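Local coordinates for protein urea carboxylase (Thermus thermophilus, PDB 3OEP) that is of unknown function but resembles a fused KipI-KipA pair with cyclophilin-like domains, and probably is not the allophanate hydrolase it was once taken for, at residues Y84-L89 / V103-Q108; K109-Y115 / F125-E130; H148-A153 / W168-S174. One frame throughout, in Å; residues are numbered along the deposited sequence.

Contact 1 of 3, residues Y84-L89 / V103-Q108; sequences YDGEDL and VKALHQ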
loop_
_atom_site.group_PDB
_atom_site.type_symbol
_atom_site.label_atom_id
_atom_site.label_comp_id
_atom_site.label_asym_id
_atom_site.label_seq_id
_atom_site.Cartn_x
_atom_site.Cartn_y
_atom_site.Cartn_z
ATOM N N TYR A 84 10.168 13.267 -26.415
ATOM C CA TYR A 84 10.369 14.447 -25.566
ATOM C C TYR A 84 9.333 15.512 -25.894
ATOM O O TYR A 84 9.634 16.528 -26.526
ATOM C CB TYR A 84 11.803 14.977 -25.686
ATOM C CG TYR A 84 12.798 14.107 -24.951
ATOM C CD1 TYR A 84 12.928 14.185 -23.566
ATOM C CD2 TYR A 84 13.581 13.181 -25.630
ATOM C CE1 TYR A 84 13.827 13.372 -22.879
ATOM C CE2 TYR A 84 14.490 12.369 -24.950
ATOM C CZ TYR A 84 14.607 12.474 -23.576
ATOM O OH TYR A 84 15.490 11.680 -22.895
ATOM N N ASP A 85 8.108 15.241 -25.444
ATOM C CA ASP A 85 6.937 16.077 -25.683
ATOM C C ASP A 85 6.349 16.573 -24.363
ATOM O O ASP A 85 5.174 16.961 -24.299
ATOM C CB ASP A 85 5.880 15.279 -26.464
ATOM C CG ASP A 85 5.292 14.105 -25.659
ATOM O OD1 ASP A 85 5.829 13.758 -24.581
ATOM O OD2 ASP A 85 4.276 13.524 -26.112
ATOM N N GLY A 86 7.167 16.563 -23.309
ATOM C CA GLY A 86 6.697 16.873 -21.973
ATOM C C GLY A 86 6.159 18.285 -21.849
ATOM O O GLY A 86 6.709 19.227 -22.433
ATOM N N GLU A 87 5.084 18.423 -21.076
ATOM C CA GLU A 87 4.397 19.703 -20.903
ATOM C C GLU A 87 5.301 20.772 -20.275
ATOM O O GLU A 87 5.098 21.955 -20.510
ATOM C CB GLU A 87 3.142 19.507 -20.040
ATOM C CG GLU A 87 2.219 20.721 -19.940
ATOM C CD GLU A 87 0.970 20.444 -19.111
ATOM O OE1 GLU A 87 0.389 19.346 -19.243
ATOM O OE2 GLU A 87 0.570 21.327 -18.322
ATOM N N ASP A 88 6.293 20.349 -19.491
ATOM C CA ASP A 88 7.199 21.276 -18.799
ATOM C C ASP A 88 8.529 21.516 -19.521
ATOM O O ASP A 88 9.366 22.282 -19.035
ATOM C CB ASP A 88 7.494 20.760 -17.389
ATOM C CG ASP A 88 6.252 20.665 -16.529
ATOM O OD1 ASP A 88 5.399 21.583 -16.605
ATOM O OD2 ASP A 88 6.126 19.675 -15.770
ATOM N N LEU A 89 8.729 20.885 -20.671
ATOM C CA LEU A 89 10.021 20.961 -21.348
ATOM C C LEU A 89 10.430 22.413 -21.650
ATOM O O LEU A 89 11.566 22.811 -21.348
ATOM C CB LEU A 89 10.034 20.064 -22.599
ATOM C CG LEU A 89 11.340 19.898 -23.373
ATOM C CD1 LEU A 89 12.439 19.391 -22.478
ATOM C CD2 LEU A 89 11.127 18.942 -24.546
ATOM N N VAL A 103 18.364 20.349 -23.396
ATOM C CA VAL A 103 17.675 19.592 -22.346
ATOM C C VAL A 103 17.561 18.109 -22.710
ATOM O O VAL A 103 17.883 17.232 -21.904
ATOM C CB VAL A 103 16.267 20.146 -22.051
ATOM C CG1 VAL A 103 15.495 19.182 -21.138
ATOM C CG2 VAL A 103 16.369 21.520 -21.419
ATOM N N LYS A 104 17.094 17.832 -23.921
ATOM C CA LYS A 104 16.967 16.451 -24.384
ATOM C C LYS A 104 18.300 15.715 -24.351
ATOM O O LYS A 104 18.380 14.571 -23.899
ATOM C CB LYS A 104 16.427 16.406 -25.806
ATOM C CG LYS A 104 15.023 16.925 -25.992
ATOM C CD LYS A 104 14.645 16.704 -27.457
ATOM C CE LYS A 104 13.554 17.604 -27.950
ATOM N NZ LYS A 104 13.395 17.351 -29.407
ATOM N N ALA A 105 19.347 16.363 -24.837
ATOM C CA ALA A 105 20.669 15.743 -24.877
ATOM C C ALA A 105 21.209 15.459 -23.477
ATOM O O ALA A 105 21.739 14.369 -23.217
ATOM C CB ALA A 105 21.642 16.609 -25.669
ATOM N N LEU A 106 21.062 16.426 -22.571
ATOM C CA LEU A 106 21.479 16.241 -21.178
ATOM C C LEU A 106 20.733 15.088 -20.523
ATOM O O LEU A 106 21.330 14.285 -19.807
ATOM C CB LEU A 106 21.280 17.527 -20.361
ATOM C CG LEU A 106 22.328 18.623 -20.574
ATOM C CD1 LEU A 106 21.836 19.964 -20.035
ATOM C CD2 LEU A 106 23.665 18.255 -19.935
ATOM N N HIS A 107 19.432 14.994 -20.772
ATOM C CA HIS A 107 18.649 13.916 -20.178
ATOM C C HIS A 107 19.118 12.529 -20.628
ATOM O O HIS A 107 19.136 11.595 -19.832
ATOM C CB HIS A 107 17.153 14.067 -20.446
ATOM C CG HIS A 107 16.324 13.117 -19.643
ATOM N ND1 HIS A 107 15.704 12.011 -20.188
ATOM C CD2 HIS A 107 16.085 13.062 -18.310
ATOM C CE1 HIS A 107 15.083 11.343 -19.229
ATOM N NE2 HIS A 107 15.305 11.957 -18.081
ATOM N N GLN A 108 19.509 12.406 -21.895
ATOM C CA GLN A 108 19.956 11.127 -22.447
ATOM C C GLN A 108 21.406 10.783 -22.120
ATOM O O GLN A 108 21.819 9.651 -22.322
ATOM C CB GLN A 108 19.819 11.127 -23.964
ATOM C CG GLN A 108 18.396 11.206 -24.457
ATOM C CD GLN A 108 18.328 11.486 -25.929
ATOM O OE1 GLN A 108 18.493 10.585 -26.755
ATOM N NE2 GLN A 108 18.080 12.744 -26.280
#
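Val103 opens the contact on the last turns of helix 100-108, where its CG1 packs against Leu89 CD1 at 3.3 Å; Leu89 itself begins helix 89-96, and it reaches Val103 with the end of its side chain. One residue on, Lys104 lays its aliphatic part over one face of the Tyr84 ring (Lys104 CG to Tyr84 CG 3.7 Å), while its ammonium group runs on to salt bridges with Glu101 and Glu199. A full turn after Val103, His107 supplies the polar link: its ND1 and Tyr84 OH, 2.7 Å apart, form a hydrogen bond, each ring meeting the other's polar atom at its edge, near its plane. His107 NE2 is held by Thr157, so both ring nitrogens are bonded. Gln108 ends the helix with its CG 3.3 Å from Tyr84 OH; its NE2 folds back to the carbonyl O of Lys104 at 3.0 Å, and its OE1 takes the backbone N of Glu199. Tyr84 is thus buried between these three residues and strand 194-199, where it touches Phe197. Between Tyr84 and Leu89 the chain bends away through a type I turn, Gly86 to Leu89, closed by Leu89 N to Gly86 O at 3.2 Å. The loop after strand 77-83 is thereby packed against helix 100-108, whose His107 side chain lies on Val150, Val152 and Leu171 of the closed barrel of a cyclophilin-like domain.

Contact 2 of 3, residues K109-Y115 / F125-E130; sequences KPLYRVY and FLAEVE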
loop_
_atom_site.group_PDB
_atom_site.type_symbol
_atom_site.label_atom_id
_atom_site.label_comp_id
_atom_site.label_asym_id
_atom_site.label_seq_id
_atom_site.Cartn_x
_atom_site.Cartn_y
_atom_site.Cartn_z
ATOM N N LYS A 109 22.180 11.753 -21.644
ATOM C CA LYS A 109 23.628 11.550 -21.477
ATOM C C LYS A 109 24.040 10.473 -20.451
ATOM O O LYS A 109 24.859 9.615 -20.770
ATOM C CB LYS A 109 24.333 12.881 -21.185
ATOM C CG LYS A 109 25.847 12.808 -21.253
ATOM C CD LYS A 109 26.464 14.201 -21.201
ATOM C CE LYS A 109 27.988 14.154 -21.288
ATOM N NZ LYS A 109 28.613 13.748 -19.997
ATOM N N PRO A 110 23.489 10.507 -19.221
ATOM C CA PRO A 110 23.990 9.562 -18.223
ATOM C C PRO A 110 23.616 8.103 -18.448
ATOM O O PRO A 110 22.616 7.800 -19.098
ATOM C CB PRO A 110 23.334 10.040 -16.911
ATOM C CG PRO A 110 22.867 11.407 -17.172
ATOM C CD PRO A 110 22.519 11.446 -18.631
ATOM N N LEU A 111 24.428 7.211 -17.897
ATOM C CA LEU A 111 23.989 5.849 -17.643
ATOM C C LEU A 111 23.426 5.876 -16.230
ATOM O O LEU A 111 24.178 5.918 -15.253
ATOM C CB LEU A 111 25.146 4.859 -17.759
ATOM C CG LEU A 111 24.748 3.399 -17.521
ATOM C CD1 LEU A 111 23.689 2.951 -18.524
ATOM C CD2 LEU A 111 25.980 2.505 -17.597
ATOM N N TYR A 112 22.104 5.900 -16.127
ATOM C CA TYR A 112 21.439 6.022 -14.834
ATOM C C TYR A 112 21.427 4.700 -14.093
ATOM O O TYR A 112 21.582 3.640 -14.690
ATOM C CB TYR A 112 19.998 6.465 -15.011
ATOM C CG TYR A 112 19.818 7.851 -15.586
ATOM C CD1 TYR A 112 19.647 8.038 -16.949
ATOM C CD2 TYR A 112 19.809 8.970 -14.765
ATOM C CE1 TYR A 112 19.471 9.311 -17.479
ATOM C CE2 TYR A 112 19.624 10.240 -15.282
ATOM C CZ TYR A 112 19.452 10.404 -16.641
ATOM O OH TYR A 112 19.264 11.666 -17.168
ATOM N N ARG A 113 21.230 4.786 -12.785
ATOM C CA ARG A 113 21.033 3.632 -11.931
ATOM C C ARG A 113 19.694 3.776 -11.217
ATOM O O ARG A 113 19.339 4.873 -10.775
ATOM C CB ARG A 113 22.164 3.566 -10.905
ATOM C CG ARG A 113 22.063 2.440 -9.910
ATOM C CD ARG A 113 23.182 2.544 -8.881
ATOM N NE ARG A 113 23.022 1.527 -7.852
ATOM C CZ ARG A 113 23.529 0.297 -7.905
ATOM N NH1 ARG A 113 24.271 -0.101 -8.937
ATOM N NH2 ARG A 113 23.294 -0.544 -6.903
ATOM N N VAL A 114 18.958 2.675 -11.105
ATOM C CA VAL A 114 17.737 2.634 -10.310
ATOM C C VAL A 114 18.116 2.529 -8.833
ATOM O O VAL A 114 18.530 1.465 -8.371
ATOM C CB VAL A 114 16.832 1.436 -10.683
ATOM C CG1 VAL A 114 15.580 1.421 -9.807
ATOM C CG2 VAL A 114 16.461 1.487 -12.169
ATOM N N TYR A 115 17.984 3.634 -8.104
ATOM C CA TYR A 115 18.312 3.678 -6.676
ATOM C C TYR A 115 17.157 3.242 -5.772
ATOM O O TYR A 115 17.376 2.837 -4.633
ATOM C CB TYR A 115 18.753 5.086 -6.278
ATOM C CG TYR A 115 20.195 5.359 -6.611
ATOM C CD1 TYR A 115 20.562 5.799 -7.874
ATOM C CD2 TYR A 115 21.191 5.147 -5.668
ATOM C CE1 TYR A 115 21.889 6.045 -8.183
ATOM C CE2 TYR A 115 22.530 5.395 -5.971
ATOM C CZ TYR A 115 22.865 5.841 -7.233
ATOM O OH TYR A 115 24.184 6.084 -7.549
ATOM N N PHE A 125 13.172 5.389 -9.319
ATOM C CA PHE A 125 13.891 6.614 -9.012
ATOM C C PHE A 125 15.311 6.406 -9.510
ATOM O O PHE A 125 16.027 5.538 -9.012
ATOM C CB PHE A 125 13.880 6.917 -7.513
ATOM C CG PHE A 125 12.562 7.476 -6.994
ATOM C CD1 PHE A 125 11.559 7.925 -7.855
ATOM C CD2 PHE A 125 12.353 7.595 -5.635
ATOM C CE1 PHE A 125 10.366 8.439 -7.354
ATOM C CE2 PHE A 125 11.169 8.108 -5.136
ATOM C CZ PHE A 125 10.180 8.528 -5.990
ATOM N N LEU A 126 15.685 7.190 -10.518
ATOM C CA LEU A 126 16.959 7.063 -11.213
ATOM C C LEU A 126 17.869 8.254 -10.926
ATOM O O LEU A 126 17.398 9.377 -10.795
ATOM C CB LEU A 126 16.695 7.008 -12.713
ATOM C CG LEU A 126 15.810 5.868 -13.210
ATOM C CD1 LEU A 126 15.025 6.293 -14.450
ATOM C CD2 LEU A 126 16.657 4.664 -13.500
ATOM N N ALA A 127 19.172 8.000 -10.847
ATOM C CA ALA A 127 20.164 9.068 -10.680
ATOM C C ALA A 127 21.427 8.634 -11.422
ATOM O O ALA A 127 21.596 7.435 -11.647
ATOM C CB ALA A 127 20.453 9.307 -9.185
ATOM N N GLU A 128 22.323 9.549 -11.815
ATOM C CA GLU A 128 22.270 10.992 -11.550
ATOM C C GLU A 128 21.954 11.824 -12.790
ATOM O O GLU A 128 22.599 11.680 -13.837
ATOM C CB GLU A 128 23.636 11.481 -11.045
ATOM C CG GLU A 128 24.101 10.869 -9.736
ATOM C CD GLU A 128 25.516 11.288 -9.338
ATOM O OE1 GLU A 128 26.214 11.983 -10.120
ATOM O OE2 GLU A 128 25.940 10.899 -8.233
ATOM N N VAL A 129 21.007 12.743 -12.644
ATOM C CA VAL A 129 20.765 13.784 -13.642
ATOM C C VAL A 129 21.997 14.694 -13.734
ATOM O O VAL A 129 22.595 15.065 -12.713
ATOM C CB VAL A 129 19.499 14.615 -13.270
ATOM C CG1 VAL A 129 19.343 15.845 -14.160
ATOM C CG2 VAL A 129 18.253 13.750 -13.351
ATOM N N GLU A 130 22.391 15.029 -14.963
ATOM C CA GLU A 130 23.516 15.938 -15.196
ATOM C C GLU A 130 23.316 17.239 -14.423
ATOM O O GLU A 130 22.207 17.749 -14.363
ATOM C CB GLU A 130 23.649 16.267 -16.685
ATOM C CG GLU A 130 24.123 15.110 -17.555
ATOM C CD GLU A 130 25.567 14.722 -17.290
ATOM O OE1 GLU A 130 26.454 15.591 -17.415
ATOM O OE2 GLU A 130 25.816 13.542 -16.968
HETATM O O HOH W 1 24.474 8.304 -13.213
HETATM O O HOH W 2 20.642 14.119 -17.100
HETATM O O HOH W 3 24.486 6.703 -10.620
HETATM O O HOH W 4 25.684 8.391 -7.413
#
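A short antiparallel beta hairpin, strands 112-117 and 124-127, makes this contact within the closed barrel of the cyclophilin-like domain, and loop ends extend it beyond the paired strands. Arg113 and Ala127 form a hydrogen-bonded pair, Arg113 N to Ala127 O at 2.9 Å and Ala127 N to Arg113 O at 3.1 Å; Tyr115 N to Phe125 O, 2.9 Å, carries the pairing on. Between these bonds sits a non-hydrogen-bonded pair, in which Val114 CG2 and Leu126 CD2 meet at 3.5 Å. On the face of Arg113 and Ala127, the Tyr115 ring brings CE1 to 3.7 Å from Ala127 CB. Past Ala127 a cis peptide precedes Glu128 and the backbones part, so water takes over: one molecule joins Leu111 O (3.2 Å) to Glu128 N (2.9 Å), another Tyr112 OH (2.8 Å) to Glu130 N (2.9 Å). Between side chains, a further water links Tyr115 OH (2.8 Å) with Glu128 OE2 (2.7 Å). Tyr112 packs beside this gap, CE2 4.2 Å from Val129 CG2, and Pro110 CG lies 3.4 Å from Glu128 O. At the exposed end a long salt bridge runs from Lys109 NZ to Glu130 OE1, 3.8 Å. Strand 194-199 flanks the hairpin beyond 112-117 and strand 156-159 beyond 124-127; Leu126 touches both, through Val195 and Thr157. Helix 15-30 covers the Arg113 and Tyr115 side, where Asn18 binds Arg113 NE, and the Tyr112 hydroxyl is tied to His107 O at the end of helix 100-108.

Contact 3 of 3, residues H148-A153 / W168-S174; sequences HAVAVA and WNLLGTS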
loop_
_atom_site.group_PDB
_atom_site.type_symbol
_atom_site.label_atom_id
_atom_site.label_comp_id
_atom_site.label_asym_id
_atom_site.label_seq_id
_atom_site.Cartn_x
_atom_site.Cartn_y
_atom_site.Cartn_z
ATOM N N HIS A 148 3.242 6.925 -17.954
ATOM C CA HIS A 148 4.421 6.901 -18.835
ATOM C C HIS A 148 5.167 8.228 -18.930
ATOM O O HIS A 148 6.130 8.343 -19.698
ATOM C CB HIS A 148 4.081 6.360 -20.226
ATOM C CG HIS A 148 3.209 5.147 -20.192
ATOM N ND1 HIS A 148 3.552 4.007 -19.498
ATOM C CD2 HIS A 148 1.986 4.914 -20.723
ATOM C CE1 HIS A 148 2.588 3.114 -19.626
ATOM N NE2 HIS A 148 1.629 3.636 -20.370
ATOM N N ALA A 149 4.762 9.209 -18.130
ATOM C CA ALA A 149 5.465 10.487 -18.074
ATOM C C ALA A 149 6.888 10.288 -17.552
ATOM O O ALA A 149 7.113 9.573 -16.574
ATOM C CB ALA A 149 4.706 11.488 -17.196
ATOM N N VAL A 150 7.839 10.900 -18.247
ATOM C CA VAL A 150 9.247 10.912 -17.865
ATOM C C VAL A 150 9.548 12.299 -17.288
ATOM O O VAL A 150 9.271 13.320 -17.928
ATOM C CB VAL A 150 10.148 10.639 -19.082
ATOM C CG1 VAL A 150 11.626 10.851 -18.733
ATOM C CG2 VAL A 150 9.906 9.219 -19.627
ATOM N N ALA A 151 10.137 12.334 -16.094
ATOM C CA ALA A 151 10.207 13.569 -15.314
ATOM C C ALA A 151 11.511 13.725 -14.559
ATOM O O ALA A 151 12.208 12.739 -14.304
ATOM C CB ALA A 151 9.029 13.631 -14.340
ATOM N N VAL A 152 11.851 14.969 -14.224
ATOM C CA VAL A 152 13.059 15.246 -13.450
ATOM C C VAL A 152 12.783 16.152 -12.254
ATOM O O VAL A 152 11.923 17.037 -12.291
ATOM C CB VAL A 152 14.193 15.869 -14.305
ATOM C CG1 VAL A 152 14.633 14.913 -15.410
ATOM C CG2 VAL A 152 13.771 17.226 -14.895
ATOM N N ALA A 153 13.539 15.920 -11.192
ATOM C CA ALA A 153 13.553 16.809 -10.043
ATOM C C ALA A 153 14.903 16.648 -9.373
ATOM O O ALA A 153 15.267 15.551 -8.938
ATOM C CB ALA A 153 12.427 16.484 -9.088
ATOM N N TRP A 168 6.983 16.533 -10.154
ATOM C CA TRP A 168 8.232 16.507 -10.922
ATOM C C TRP A 168 8.028 17.184 -12.278
ATOM O O TRP A 168 6.896 17.353 -12.742
ATOM C CB TRP A 168 8.765 15.074 -11.059
ATOM C CG TRP A 168 9.388 14.551 -9.790
ATOM C CD1 TRP A 168 9.176 15.011 -8.518
ATOM C CD2 TRP A 168 10.315 13.463 -9.668
ATOM N NE1 TRP A 168 9.915 14.286 -7.619
ATOM C CE2 TRP A 168 10.621 13.326 -8.295
ATOM C CE3 TRP A 168 10.912 12.589 -10.586
ATOM C CZ2 TRP A 168 11.498 12.353 -7.818
ATOM C CZ3 TRP A 168 11.786 11.620 -10.109
ATOM C CH2 TRP A 168 12.072 11.512 -8.736
ATOM N N ASN A 169 9.135 17.613 -12.880
ATOM C CA ASN A 169 9.098 18.376 -14.122
ATOM C C ASN A 169 9.024 17.421 -15.309
ATOM O O ASN A 169 9.942 16.629 -15.530
ATOM C CB ASN A 169 10.340 19.260 -14.226
ATOM C CG ASN A 169 10.452 20.248 -13.080
ATOM O OD1 ASN A 169 9.720 21.239 -13.032
ATOM N ND2 ASN A 169 11.376 19.987 -12.146
ATOM N N LEU A 170 7.929 17.497 -16.060
ATOM C CA LEU A 170 7.627 16.515 -17.108
ATOM C C LEU A 170 8.329 16.857 -18.421
ATOM O O LEU A 170 8.037 17.883 -19.045
ATOM C CB LEU A 170 6.117 16.422 -17.339
ATOM C CG LEU A 170 5.237 16.232 -16.104
ATOM C CD1 LEU A 170 3.775 16.038 -16.541
ATOM C CD2 LEU A 170 5.705 15.066 -15.244
ATOM N N LEU A 171 9.255 15.991 -18.823
ATOM C CA LEU A 171 10.065 16.194 -20.023
ATOM C C LEU A 171 9.579 15.400 -21.235
ATOM O O LEU A 171 9.821 15.798 -22.373
ATOM C CB LEU A 171 11.517 15.797 -19.755
ATOM C CG LEU A 171 12.248 16.513 -18.631
ATOM C CD1 LEU A 171 13.736 16.198 -18.706
ATOM C CD2 LEU A 171 11.994 18.023 -18.711
ATOM N N GLY A 172 8.920 14.273 -21.002
ATOM C CA GLY A 172 8.473 13.450 -22.108
ATOM C C GLY A 172 7.634 12.263 -21.710
ATOM O O GLY A 172 7.106 12.196 -20.592
ATOM N N THR A 173 7.521 11.330 -22.650
ATOM C CA THR A 173 6.666 10.162 -22.532
ATOM C C THR A 173 7.473 8.913 -22.870
ATOM O O THR A 173 8.060 8.828 -23.945
ATOM C CB THR A 173 5.500 10.252 -23.530
ATOM O OG1 THR A 173 4.775 11.471 -23.320
ATOM C CG2 THR A 173 4.560 9.058 -23.380
ATOM N N SER A 174 7.494 7.940 -21.966
ATOM C CA SER A 174 8.162 6.672 -22.239
ATOM C C SER A 174 7.353 5.892 -23.270
ATOM O O SER A 174 6.125 5.833 -23.186
ATOM C CB SER A 174 8.309 5.846 -20.963
ATOM O OG SER A 174 8.871 4.569 -21.236
#
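A classic beta bulge interrupts this antiparallel pair of barrel strands: Leu171 and Gly172 both face Val150. Val150 O accepts from Leu171 N (2.8 Å) and Gly172 N (3.2 Å), while Val150 N returns a bond to Gly172 O (2.8 Å). Regular pairing continues from Ser174 N to His148 O, 2.7 Å, and at the far end from Val152 N to Asn169 O, 2.8 Å. There Val152 O accepts twice from Asn169, from N at 2.9 Å and from ND2 at 3.0 Å; ND2 also reaches Pro136 O. Ala149 and Ala151 pack on Leu170 CD2, with Ala151 CB at 3.7 Å from it, and on the other face Val152 CG1 meets Leu171 CD1 at 3.6 Å. Ala153 CB stands over the five-membered ring of Trp168, a CH-pi contact 3.5 Å from the centroid. Strands 77-83 and 156-159 flank the pair, continuing the antiparallel wall of the closed barrel of a cyclophilin-like domain.

In the fold
All three contacts are mainly buried in the same cyclophilin-like domain, though in contact 2 Lys109 and Glu128 are exposed. Contacts 2 and 3 are pairings within one barrel sheet, the first shifting to water bridges where its strands part, the second keeping direct backbone bonds through its bulge. Contact 1 instead joins a loop to a helix, through side chains. His107 of contact 1 joins both others, by packing on Val150 of contact 3 and by its backbone O to Tyr112 of contact 2, while Asp85 and Asp88 bond to Thr173 and Leu170. Phe125 and Trp168 bring contacts 2 and 3 together, near a bound glycerol.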